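Local coordinates for major Capsid Protein VP1 (Chimpanzee polyomavirus Bob, PDB 6Y9I) that builds the pentameric capsomers of the polyomavirus outer shell and probably attaches the virus to glycan receptors on host cells, at residues T20-Y25 with D251-S256; A170-A173 with P178-Q181; K40-Y45 with L109-M114. All coordinates share one frame; numbering follows the deposited sequence.

Starting from the N terminus, strand 8-26 carries the first half of interaction 1, whose partner arrives more than 220 residues later at the start of strand 252-265. Inside that still-open loop, interaction 3 is the first to close, joining the loop that follows strand 8-26 (residues 40-45) to the one that follows strand 87-98 (residues 109-114). Interaction 2 then forms separately, a short closure of residues 170-173 onto 178-181 beyond helix 166-170. Interaction 1 closes last, making the widest loop and bringing two layers of the capsid fold together. Interactions 3 and 2 are thus in series, both nested within interaction 1, and none cross. Interactions 1 and 2 lie on opposite sides of the chain's centre, their own centres about 35 Å apart.

Interaction 1: residues T20-Y25 with D251-S256; sequences TEIELY and DGLFVS
Ile-22 and Leu-253, then Leu-24 and Val-255, mesh as two successive aliphatic pairs between strands that face each other across a core, with Ile-22 CA and Leu-253 CA 9.0 Å apart. In the first pair the contact rests on one methyl: Leu-253 CD2 lies against Ile-22 CG1 at 3.4 Å and also meets Ile-22 CD1 at 3.5 Å, the two side chains slanting past one another. Leu-253 reaches this place because its CG is swung opposite the backbone N (chi1 -177°), which extends the branch across the gap.

The second pair meets head on, Leu-24 CD1 coming to 3.4 Å from Val-255 CG2. Here Leu-24 CG sits in the crowded position between backbone N and carbonyl carbon (chi1 72°), and Val-255 CG2 occupies the corresponding place on its own residue. Between the layers, strand 272-291 adds Phe-281 beside Leu-24 and Val-255, while strand 68-73 offers Ala-70 and Val-72 to Leu-24. The setting is the beta-sandwich interior of the VP1 jelly roll. No hydrogen bond joins the segments: the contact is purely apolar and rests on dispersion and burial, with the carbons pressed rather closely together.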
loop_
_atom_site.group_PDB
_atom_site.type_symbol
_atom_site.label_atom_id
_atom_site.label_comp_id
_atom_site.label_asym_id
_atom_site.label_seq_id
_atom_site.Cartn_x
_atom_site.Cartn_y
_atom_site.Cartn_z
ATOM N N THR A 20 34.514 0.142 14.425
ATOM C CA THR A 20 34.088 1.242 15.307
ATOM C C THR A 20 32.659 1.613 14.916
ATOM O O THR A 20 32.179 1.148 13.871
ATOM C CB THR A 20 35.080 2.406 15.241
ATOM O OG1 THR A 20 34.790 3.254 16.353
ATOM C CG2 THR A 20 35.030 3.170 13.938
ATOM N N GLU A 21 32.034 2.427 15.749
ATOM C CA GLU A 21 30.608 2.811 15.665
ATOM C C GLU A 21 30.531 4.304 15.956
ATOM O O GLU A 21 31.193 4.736 16.900
ATOM C CB GLU A 21 29.874 1.984 16.711
ATOM C CG GLU A 21 28.373 1.994 16.618
ATOM C CD GLU A 21 27.779 1.171 17.755
ATOM O OE1 GLU A 21 27.582 1.718 18.882
ATOM O OE2 GLU A 21 27.576 -0.025 17.540
ATOM N N ILE A 22 29.796 5.080 15.166
ATOM C CA ILE A 22 29.611 6.517 15.486
ATOM C C ILE A 22 28.102 6.772 15.507
ATOM O O ILE A 22 27.377 6.076 14.821
ATOM C CB ILE A 22 30.399 7.440 14.538
ATOM C CG1 ILE A 22 29.791 7.472 13.142
ATOM C CG2 ILE A 22 31.878 7.075 14.507
ATOM C CD1 ILE A 22 28.709 8.533 12.990
ATOM N N GLU A 23 27.665 7.679 16.356
ATOM C CA GLU A 23 26.227 8.005 16.490
ATOM C C GLU A 23 26.094 9.530 16.490
ATOM O O GLU A 23 27.012 10.211 16.954
ATOM C CB GLU A 23 25.621 7.204 17.644
ATOM C CG GLU A 23 25.878 7.731 19.038
ATOM C CD GLU A 23 25.148 6.946 20.127
ATOM O OE1 GLU A 23 25.248 7.367 21.307
ATOM O OE2 GLU A 23 24.455 5.928 19.799
ATOM N N LEU A 24 25.040 10.038 15.858
ATOM C CA LEU A 24 24.729 11.479 15.875
ATOM C C LEU A 24 23.276 11.705 15.473
ATOM O O LEU A 24 22.611 10.770 14.964
ATOM C CB LEU A 24 25.679 12.255 14.972
ATOM C CG LEU A 24 25.500 12.078 13.468
ATOM C CD1 LEU A 24 25.986 13.325 12.761
ATOM C CD2 LEU A 24 26.238 10.850 12.972
ATOM N N TYR A 25 22.808 12.901 15.789
ATOM C CA TYR A 25 21.482 13.426 15.406
ATOM C C TYR A 25 21.714 14.524 14.396
ATOM O O TYR A 25 22.709 15.278 14.574
ATOM C CB TYR A 25 20.743 14.005 16.605
ATOM C CG TYR A 25 19.876 13.012 17.315
ATOM C CD1 TYR A 25 18.745 12.508 16.698
ATOM C CD2 TYR A 25 20.171 12.590 18.599
ATOM C CE1 TYR A 25 17.918 11.611 17.347
ATOM C CE2 TYR A 25 19.361 11.683 19.258
ATOM C CZ TYR A 25 18.223 11.203 18.631
ATOM O OH TYR A 25 17.394 10.321 19.261
ATOM N N ASP A 251 39.428 10.638 6.988
ATOM C CA ASP A 251 38.918 10.033 8.239
ATOM C C ASP A 251 37.668 10.811 8.659
ATOM O O ASP A 251 37.498 11.089 9.866
ATOM C CB ASP A 251 40.032 9.995 9.284
ATOM C CG ASP A 251 41.139 9.014 8.933
ATOM O OD1 ASP A 251 40.890 8.119 8.060
ATOM O OD2 ASP A 251 42.225 9.115 9.563
ATOM N N GLY A 252 36.851 11.166 7.663
ATOM C CA GLY A 252 35.564 11.867 7.808
ATOM C C GLY A 252 34.403 11.027 7.297
ATOM O O GLY A 252 34.488 10.480 6.192
ATOM N N LEU A 253 33.346 10.938 8.098
ATOM C CA LEU A 253 32.059 10.319 7.719
ATOM C C LEU A 253 31.039 11.445 7.501
ATOM O O LEU A 253 30.873 12.271 8.389
ATOM C CB LEU A 253 31.599 9.389 8.839
ATOM C CG LEU A 253 30.306 8.629 8.540
ATOM C CD1 LEU A 253 30.493 7.662 7.384
ATOM C CD2 LEU A 253 29.859 7.911 9.790
ATOM N N PHE A 254 30.337 11.423 6.384
ATOM C CA PHE A 254 29.360 12.474 6.023
ATOM C C PHE A 254 27.974 11.854 6.078
ATOM O O PHE A 254 27.734 10.859 5.359
ATOM C CB PHE A 254 29.729 13.034 4.652
ATOM C CG PHE A 254 31.118 13.618 4.600
ATOM C CD1 PHE A 254 32.231 12.795 4.606
ATOM C CD2 PHE A 254 31.312 14.991 4.582
ATOM C CE1 PHE A 254 33.511 13.332 4.587
ATOM C CE2 PHE A 254 32.591 15.526 4.562
ATOM C CZ PHE A 254 33.684 14.694 4.553
ATOM N N VAL A 255 27.101 12.414 6.909
ATOM C CA VAL A 255 25.672 11.995 7.002
ATOM C C VAL A 255 24.820 13.176 6.551
ATOM O O VAL A 255 25.223 14.355 6.748
ATOM C CB VAL A 255 25.279 11.459 8.394
ATOM C CG1 VAL A 255 26.113 10.238 8.765
ATOM C CG2 VAL A 255 25.427 12.502 9.487
ATOM N N SER A 256 23.742 12.858 5.853
ATOM C CA SER A 256 22.831 13.848 5.232
ATOM C C SER A 256 21.419 13.365 5.487
ATOM O O SER A 256 21.218 12.120 5.582
ATOM C CB SER A 256 23.102 14.029 3.754
ATOM O OG SER A 256 24.478 14.160 3.499
#

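Interaction 2: residues A170-A173 with P178-Q181; sequences AKLA and PQLQ
Leu-172 drives one of its methyls, CD1, into the angle between Gln-179 and Leu-180, and these three residues bury most of the surface in the contact. Leu-172 meets Leu-180 tip to tip: CD1 of Leu-172 stands 4.0 Å from Leu-180 CG, an ordinary and unstrained apolar distance. Leu-180 is itself buried, and it also rests on Pro-166 and Asn-167 of helix 166-170, which ties the turn back to the helix that precedes Leu-172.

Gln-179 approaches differently, crossing Leu-172 at roughly a right angle. Its aliphatic base contributes, with CB 4.1 Å from Leu-172 CD1. At its far end, OE1 of Gln-179 comes within 4.0 Å of that same Leu-172 CD1, a van der Waals contact and not a hydrogen bond. Since Gln-179 runs extended beyond CG (chi2 175°), the chain carries the amide across the leucine's end, where OE1 lies near both methyls.

The backbone explains why the two pieces can meet. Lys-171 leaves the helix with positive phi, and Leu-172 N is bound by Asn-167 OD1; across the contact, a 3-10 turn is marked by the hydrogen bond from Gln-181 N to Pro-178 O at 3.1 Å. From that turn Gln-181 reaches a neighbouring subunit, where its NE2 bonds to the carbonyls of Glu-41 and Tyr-43 of that subunit. The arrangement is a helix exit folded back upon a 3-10 turn, within what is probably the long EF loop of the polyomavirus VP1 jelly roll.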
loop_
_atom_site.group_PDB
_atom_site.type_symbol
_atom_site.label_atom_id
_atom_site.label_comp_id
_atom_site.label_asym_id
_atom_site.label_seq_id
_atom_site.Cartn_x
_atom_site.Cartn_y
_atom_site.Cartn_z
ATOM N N ALA A 170 24.575 27.499 -12.162
ATOM C CA ALA A 170 24.416 27.338 -13.624
ATOM C C ALA A 170 24.610 28.690 -14.336
ATOM O O ALA A 170 25.091 28.665 -15.482
ATOM C CB ALA A 170 23.062 26.753 -13.915
ATOM N N LYS A 171 24.202 29.790 -13.690
ATOM C CA LYS A 171 24.296 31.201 -14.169
ATOM C C LYS A 171 23.762 31.295 -15.598
ATOM O O LYS A 171 24.465 31.827 -16.475
ATOM C CB LYS A 171 25.741 31.691 -14.088
ATOM C CG LYS A 171 26.350 31.636 -12.701
ATOM C CD LYS A 171 27.829 31.946 -12.682
ATOM C CE LYS A 171 28.591 30.979 -11.816
ATOM N NZ LYS A 171 30.037 31.083 -12.073
ATOM N N LEU A 172 22.576 30.751 -15.832
ATOM C CA LEU A 172 21.861 30.919 -17.110
ATOM C C LEU A 172 21.264 32.328 -17.104
ATOM O O LEU A 172 20.828 32.781 -16.030
ATOM C CB LEU A 172 20.771 29.847 -17.233
ATOM C CG LEU A 172 21.250 28.392 -17.210
ATOM C CD1 LEU A 172 20.055 27.449 -17.173
ATOM C CD2 LEU A 172 22.143 28.062 -18.406
ATOM N N ALA A 173 21.235 32.993 -18.254
ATOM C CA ALA A 173 20.506 34.269 -18.454
ATOM C C ALA A 173 18.990 34.014 -18.385
ATOM O O ALA A 173 18.540 32.873 -18.695
ATOM C CB ALA A 173 20.902 34.853 -19.793
ATOM N N PRO A 178 14.424 28.660 -18.160
ATOM C CA PRO A 178 13.472 27.556 -18.294
ATOM C C PRO A 178 14.121 26.175 -18.468
ATOM O O PRO A 178 13.496 25.228 -18.119
ATOM C CB PRO A 178 12.635 27.926 -19.521
ATOM C CG PRO A 178 12.687 29.434 -19.552
ATOM C CD PRO A 178 14.065 29.791 -19.027
ATOM N N GLN A 179 15.358 26.102 -18.967
ATOM C CA GLN A 179 16.142 24.824 -19.014
ATOM C C GLN A 179 16.147 24.130 -17.635
ATOM O O GLN A 179 16.182 22.895 -17.596
ATOM C CB GLN A 179 17.580 25.077 -19.454
ATOM C CG GLN A 179 17.717 25.401 -20.932
ATOM C CD GLN A 179 19.141 25.768 -21.283
ATOM O OE1 GLN A 179 20.078 25.329 -20.623
ATOM N NE2 GLN A 179 19.288 26.554 -22.343
ATOM N N LEU A 180 16.113 24.900 -16.541
ATOM C CA LEU A 180 16.163 24.395 -15.147
ATOM C C LEU A 180 14.927 23.573 -14.761
ATOM O O LEU A 180 15.009 22.913 -13.713
ATOM C CB LEU A 180 16.333 25.574 -14.192
ATOM C CG LEU A 180 17.726 26.193 -14.223
ATOM C CD1 LEU A 180 17.757 27.524 -13.526
ATOM C CD2 LEU A 180 18.739 25.256 -13.611
ATOM N N GLN A 181 13.850 23.604 -15.544
ATOM C CA GLN A 181 12.656 22.752 -15.322
ATOM C C GLN A 181 12.930 21.334 -15.822
ATOM O O GLN A 181 12.094 20.426 -15.573
ATOM C CB GLN A 181 11.438 23.412 -15.963
ATOM C CG GLN A 181 11.017 24.645 -15.170
ATOM C CD GLN A 181 9.982 25.543 -15.806
ATOM O OE1 GLN A 181 9.750 26.643 -15.316
ATOM N NE2 GLN A 181 9.346 25.083 -16.878
#

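Interaction 3: residues K40-Y45 with L109-M114; sequences KEWYGY and LLEAKM
Trp-42 sets its six-membered ring against Leu-110 and Glu-111, linking two type II beta turns, Trp-42 to Tyr-45 and Leu-109 to Ala-112, in loops at one end of the VP1 jelly roll. The positive phi values that such turns require fall on Gly-44 and Glu-111.

Among the van der Waals contacts, the Leu-110 carbonyl O lies 3.7 Å from Trp-42 CH2, at the indole edge and near its plane. The Glu-111 carboxylate comes obliquely, with OE1 3.8 Å from Trp-42 CZ2 and the two planes turned 58° apart; the extended side chain (chi2 -175°) carries it that far. Tyr-45 plays a lesser part, its OH passing 4.4 Å from Leu-109 CD2 while its hydrogen bond goes to Ser-149 O of a neighbouring subunit.

An aromatic contact steadies the indole from within its own turn: Trp-42 CE3 stands 3.8 Å above the Tyr-45 ring plane, offset toward the rim. From elsewhere in the chain, Arg-273 adds a cation-pi interaction with Trp-42, and Glu-111 OE1 also makes a long, weak ion pair with Lys-266 NZ.

No direct hydrogen bond crosses between the segments, and the polar link is made through one water molecule. It accepts from Trp-42 NE1 at 3.1 Å and donates to Glu-111 OE2 at 2.6 Å.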
loop_
_atom_site.group_PDB
_atom_site.type_symbol
_atom_site.label_atom_id
_atom_site.label_comp_id
_atom_site.label_asym_id
_atom_site.label_seq_id
_atom_site.Cartn_x
_atom_site.Cartn_y
_atom_site.Cartn_z
ATOM N N LYS A 40 12.040 32.109 16.931
ATOM C CA LYS A 40 12.446 30.900 17.700
ATOM C C LYS A 40 11.251 29.986 18.044
ATOM O O LYS A 40 11.482 28.776 18.197
ATOM C CB LYS A 40 13.138 31.307 19.008
ATOM C CG LYS A 40 12.294 32.194 19.915
ATOM C CD LYS A 40 12.643 32.125 21.385
ATOM C CE LYS A 40 14.023 32.663 21.675
ATOM N NZ LYS A 40 14.412 32.348 23.065
ATOM N N GLU A 41 10.042 30.518 18.208
ATOM C CA GLU A 41 8.830 29.733 18.568
ATOM C C GLU A 41 8.547 28.672 17.497
ATOM O O GLU A 41 7.879 27.667 17.829
ATOM C CB GLU A 41 7.585 30.620 18.707
ATOM N N TRP A 42 9.047 28.870 16.274
ATOM C CA TRP A 42 8.733 28.013 15.114
ATOM C C TRP A 42 9.955 27.197 14.688
ATOM O O TRP A 42 9.934 26.669 13.577
ATOM C CB TRP A 42 8.111 28.874 14.016
ATOM C CG TRP A 42 6.773 29.371 14.461
ATOM C CD1 TRP A 42 6.441 30.637 14.845
ATOM C CD2 TRP A 42 5.615 28.564 14.722
ATOM N NE1 TRP A 42 5.150 30.676 15.291
ATOM C CE2 TRP A 42 4.610 29.423 15.212
ATOM C CE3 TRP A 42 5.314 27.209 14.557
ATOM C CZ2 TRP A 42 3.325 28.969 15.502
ATOM C CZ3 TRP A 42 4.054 26.750 14.889
ATOM C CH2 TRP A 42 3.070 27.625 15.349
ATOM N N TYR A 43 10.965 27.054 15.562
ATOM C CA TYR A 43 12.126 26.176 15.287
ATOM C C TYR A 43 11.579 24.782 14.899
ATOM O O TYR A 43 10.717 24.243 15.605
ATOM C CB TYR A 43 13.051 26.125 16.492
ATOM C CG TYR A 43 14.195 25.164 16.340
ATOM C CD1 TYR A 43 15.064 25.273 15.259
ATOM C CD2 TYR A 43 14.387 24.142 17.248
ATOM C CE1 TYR A 43 16.116 24.388 15.097
ATOM C CE2 TYR A 43 15.439 23.252 17.099
ATOM C CZ TYR A 43 16.298 23.375 16.020
ATOM O OH TYR A 43 17.333 22.510 15.849
ATOM N N GLY A 44 12.072 24.203 13.820
ATOM C CA GLY A 44 11.624 22.870 13.391
ATOM C C GLY A 44 10.491 22.918 12.389
ATOM O O GLY A 44 10.071 21.827 11.906
ATOM N N TYR A 45 10.049 24.124 12.044
ATOM C CA TYR A 45 8.989 24.416 11.054
ATOM C C TYR A 45 9.573 25.389 10.033
ATOM O O TYR A 45 10.658 25.989 10.279
ATOM C CB TYR A 45 7.748 25.053 11.693
ATOM C CG TYR A 45 6.972 24.223 12.687
ATOM C CD1 TYR A 45 7.418 24.046 13.993
ATOM C CD2 TYR A 45 5.748 23.682 12.347
ATOM C CE1 TYR A 45 6.686 23.326 14.926
ATOM C CE2 TYR A 45 4.992 22.976 13.264
ATOM C CZ TYR A 45 5.457 22.796 14.555
ATOM O OH TYR A 45 4.722 22.050 15.427
ATOM N N LEU A 109 -2.644 21.770 17.817
ATOM C CA LEU A 109 -1.536 22.544 17.211
ATOM C C LEU A 109 -1.836 24.048 17.323
ATOM O O LEU A 109 -2.867 24.524 16.843
ATOM C CB LEU A 109 -1.355 22.078 15.759
ATOM C CG LEU A 109 -0.717 20.698 15.560
ATOM C CD1 LEU A 109 -0.607 20.357 14.084
ATOM C CD2 LEU A 109 0.650 20.626 16.186
ATOM N N LEU A 110 -0.918 24.786 17.942
ATOM C CA LEU A 110 -1.027 26.257 18.110
ATOM C C LEU A 110 -1.193 26.908 16.732
ATOM O O LEU A 110 -0.451 26.562 15.804
ATOM C CB LEU A 110 0.214 26.780 18.832
ATOM C CG LEU A 110 0.189 26.592 20.345
ATOM C CD1 LEU A 110 1.577 26.758 20.935
ATOM C CD2 LEU A 110 -0.775 27.571 20.978
ATOM N N GLU A 111 -2.177 27.797 16.632
ATOM C CA GLU A 111 -2.501 28.611 15.438
ATOM C C GLU A 111 -3.148 27.762 14.339
ATOM O O GLU A 111 -3.482 28.345 13.308
ATOM C CB GLU A 111 -1.261 29.336 14.914
ATOM C CG GLU A 111 -0.835 30.463 15.831
ATOM C CD GLU A 111 0.322 31.298 15.313
ATOM O OE1 GLU A 111 0.618 31.222 14.117
ATOM O OE2 GLU A 111 0.896 32.036 16.108
ATOM N N ALA A 112 -3.410 26.471 14.553
ATOM C CA ALA A 112 -3.795 25.556 13.448
ATOM C C ALA A 112 -5.313 25.600 13.222
ATOM O O ALA A 112 -6.055 25.776 14.170
ATOM C CB ALA A 112 -3.309 24.161 13.706
ATOM N N LYS A 113 -5.724 25.473 11.966
ATOM C CA LYS A 113 -7.127 25.364 11.496
ATOM C C LYS A 113 -7.875 24.294 12.308
ATOM O O LYS A 113 -7.334 23.191 12.540
ATOM C CB LYS A 113 -7.122 25.023 9.999
ATOM C CG LYS A 113 -8.481 24.963 9.323
ATOM C CD LYS A 113 -8.376 24.603 7.847
ATOM C CE LYS A 113 -9.681 24.120 7.230
ATOM N NZ LYS A 113 -10.575 25.244 6.833
ATOM N N MET A 114 -9.112 24.593 12.681
ATOM C CA MET A 114 -10.008 23.667 13.404
ATOM C C MET A 114 -10.629 22.695 12.391
ATOM O O MET A 114 -11.192 23.133 11.368
ATOM C CB MET A 114 -11.118 24.446 14.120
ATOM C CG MET A 114 -12.134 23.553 14.769
ATOM S SD MET A 114 -13.387 24.518 15.700
ATOM C CE MET A 114 -14.351 25.195 14.342
HETATM O O HOH W 1 3.271 33.093 15.598
#